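Local coordinates for protein AvrRpt2 (Erwinia amylovora, PDB 6HQZ) that is a type III effector of a plant pathogen, a papain-like cysteine protease of the C70 family that presumably cleaves proteins inside the host cell, at residues L52-R55 with E56-L59. Sequence-based numbering, arbitrary orientation.
Sequences LQQR and EDVL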
ATOM      1  N   LEU A  52     -19.799 -15.007 -21.412  1.00 65.75           N
ATOM      2  CA  LEU A  52     -19.845 -16.003 -20.307  1.00 68.21           C
ATOM      3  C   LEU A  52     -18.769 -17.122 -20.462  1.00 68.18           C
ATOM      4  O   LEU A  52     -18.338 -17.717 -19.438  1.00 65.12           O
ATOM      5  CB  LEU A  52     -21.258 -16.631 -20.104  1.00 71.98           C
ATOM      6  CG  LEU A  52     -22.069 -16.006 -18.940  1.00 72.70           C
ATOM      7  CD1 LEU A  52     -22.675 -14.663 -19.367  1.00 71.33           C
ATOM      8  CD2 LEU A  52     -23.128 -16.936 -18.357  1.00 77.23           C
ATOM      9  N   GLN A  53     -18.383 -17.379 -21.732  1.00 68.60           N
ATOM     10  CA  GLN A  53     -17.327 -18.317 -22.116  1.00 68.37           C
ATOM     11  C   GLN A  53     -15.985 -17.797 -21.764  1.00 62.73           C
ATOM     12  O   GLN A  53     -15.209 -18.545 -21.194  1.00 60.82           O
ATOM     13  CB  GLN A  53     -17.275 -18.608 -23.640  1.00 72.22           C
ATOM     14  CG  GLN A  53     -16.028 -19.451 -24.047  1.00 73.85           C
ATOM     15  CD  GLN A  53     -16.026 -20.037 -25.463  1.00 76.58           C
ATOM     16  OE1 GLN A  53     -17.071 -20.305 -26.056  1.00 79.98           O
ATOM     17  NE2 GLN A  53     -14.827 -20.274 -25.988  1.00 75.59           N
ATOM     18  N   GLN A  54     -15.669 -16.564 -22.210  1.00 58.57           N
ATOM     19  CA  GLN A  54     -14.365 -15.981 -21.960  1.00 56.32           C
ATOM     20  C   GLN A  54     -14.226 -15.757 -20.445  1.00 51.81           C
ATOM     21  O   GLN A  54     -13.126 -15.887 -19.934  1.00 50.24           O
ATOM     22  CB  GLN A  54     -14.078 -14.675 -22.769  1.00 56.65           C
ATOM     23  CG  GLN A  54     -13.361 -14.865 -24.127  1.00 59.94           C
ATOM     24  CD  GLN A  54     -11.832 -15.137 -24.050  1.00 60.77           C
ATOM     25  OE1 GLN A  54     -11.387 -16.265 -23.730  1.00 63.81           O
ATOM     26  NE2 GLN A  54     -11.031 -14.139 -24.431  1.00 58.48           N
ATOM     27  N   ARG A  55     -15.335 -15.477 -19.742  1.00 48.98           N
ATOM     28  CA  ARG A  55     -15.312 -15.421 -18.271  1.00 46.86           C
ATOM     29  C   ARG A  55     -14.918 -16.765 -17.647  1.00 48.57           C
ATOM     30  O   ARG A  55     -14.122 -16.798 -16.715  1.00 47.18           O
ATOM     31  CB  ARG A  55     -16.665 -14.954 -17.668  1.00 46.71           C
ATOM     32  CG  ARG A  55     -16.707 -14.851 -16.116  1.00 45.25           C
ATOM     33  CD  ARG A  55     -15.582 -13.947 -15.566  1.00 42.28           C
ATOM     34  NE  ARG A  55     -15.618 -13.855 -14.107  1.00 41.52           N
ATOM     35  CZ  ARG A  55     -14.692 -13.269 -13.351  1.00 39.67           C
ATOM     36  NH1 ARG A  55     -13.602 -12.739 -13.888  1.00 36.81           N
ATOM     37  NH2 ARG A  55     -14.839 -13.245 -12.026  1.00 39.82           N
ATOM     38  N   GLU A  56     -15.468 -17.857 -18.170  1.00 51.04           N
ATOM     39  CA  GLU A  56     -15.085 -19.221 -17.724  1.00 54.45           C
ATOM     40  C   GLU A  56     -13.609 -19.542 -18.018  1.00 53.26           C
ATOM     41  O   GLU A  56     -12.890 -20.026 -17.140  1.00 51.64           O
ATOM     42  CB  GLU A  56     -15.964 -20.301 -18.363  1.00 58.13           C
ATOM     43  CG  GLU A  56     -15.635 -21.709 -17.849  1.00 61.64           C
ATOM     44  CD  GLU A  56     -16.765 -22.709 -17.983  1.00 66.17           C
ATOM     45  OE1 GLU A  56     -17.453 -22.734 -19.027  1.00 68.42           O
ATOM     46  OE2 GLU A  56     -16.941 -23.517 -17.042  1.00 69.56           O
ATOM     47  N   ASP A  57     -13.187 -19.270 -19.253  1.00 53.51           N
ATOM     48  CA  ASP A  57     -11.797 -19.459 -19.695  1.00 53.94           C
ATOM     49  C   ASP A  57     -10.790 -18.719 -18.833  1.00 50.07           C
ATOM     50  O   ASP A  57      -9.780 -19.266 -18.416  1.00 50.78           O
ATOM     51  CB  ASP A  57     -11.604 -18.982 -21.139  1.00 54.48           C
ATOM     52  CG  ASP A  57     -12.247 -19.885 -22.146  1.00 58.83           C
ATOM     53  OD1 ASP A  57     -12.613 -21.038 -21.818  1.00 64.09           O
ATOM     54  OD2 ASP A  57     -12.392 -19.429 -23.311  1.00 61.58           O
ATOM     55  N   VAL A  58     -11.071 -17.472 -18.552  1.00 46.83           N
ATOM     56  CA  VAL A  58     -10.183 -16.695 -17.710  1.00 44.39           C
ATOM     57  C   VAL A  58     -10.137 -17.135 -16.241  1.00 44.08           C
ATOM     58  O   VAL A  58      -9.084 -17.079 -15.628  1.00 42.32           O
ATOM     59  CB  VAL A  58     -10.545 -15.213 -17.776  1.00 43.03           C
ATOM     60  CG1 VAL A  58      -9.633 -14.378 -16.897  1.00 41.53           C
ATOM     61  CG2 VAL A  58     -10.383 -14.742 -19.205  1.00 43.45           C
ATOM     62  N   LEU A  59     -11.271 -17.515 -15.660  1.00 44.96           N
ATOM     63  CA  LEU A  59     -11.250 -18.047 -14.285  1.00 46.37           C
ATOM     64  C   LEU A  59     -10.391 -19.305 -14.188  1.00 47.97           C
ATOM     65  O   LEU A  59      -9.620 -19.474 -13.227  1.00 47.15           O
ATOM     66  CB  LEU A  59     -12.669 -18.293 -13.727  1.00 47.82           C
ATOM     67  CG  LEU A  59     -13.387 -16.986 -13.358  1.00 46.36           C
ATOM     68  CD1 LEU A  59     -14.801 -17.260 -12.936  1.00 47.43           C
ATOM     69  CD2 LEU A  59     -12.632 -16.199 -12.271  1.00 45.66           C
TER
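Arg55 lies along the flank of its helix and spreads its guanidinium over Leu59, one turn further on. The methyl carbon Leu59 CD2 sits over the middle of one guanidinium face, 3.7 Å from Arg55 CZ, while Leu59 CD1 comes 3.7 Å from Arg55 NE. The torsions explain the meeting: CG of Arg55 stands opposite its backbone N (chi1 -179°), a bend at chi2 (55°) follows, and the rest of the chain runs out straight to Leu59. Arginine suits this place because its flat face accepts a nonpolar neighbour while its N-H groups, directed around the rim, remain available for polar partners. NH2 makes a salt bridge with Glu69 and NH1 a hydrogen bond with His147, which together should fix the rotation of the group above the leucine.

One residue back, Val58 presses CG2 to 3.1 Å from Gln54 O, a snug fit of a beta-branched side chain against the preceding turn. On the next flank Asp57 brings OD2 to 3.7 Å from Gln53 CG, with the amide and carboxylate planes steeply inclined to each other; the extended Gln53 is a polar chain suited to this exposed side.

Beneath these side chains runs regular alpha-helical i to i+4 bonding. Asp57 N to Gln53 O, 2.9 Å, is nearly straight (171°), whereas Glu56 N to Leu52 O, at 3.1 Å, is more bent.

All of this belongs to helix 49-65 of the papain-like domain. Gln54 and Val58 pack on Leu43 of helix 40-45, Arg55 touches Pro146, and its bond to Glu69 ties the helix to strand 67-69, an outermost strand of this chain's antiparallel sheet.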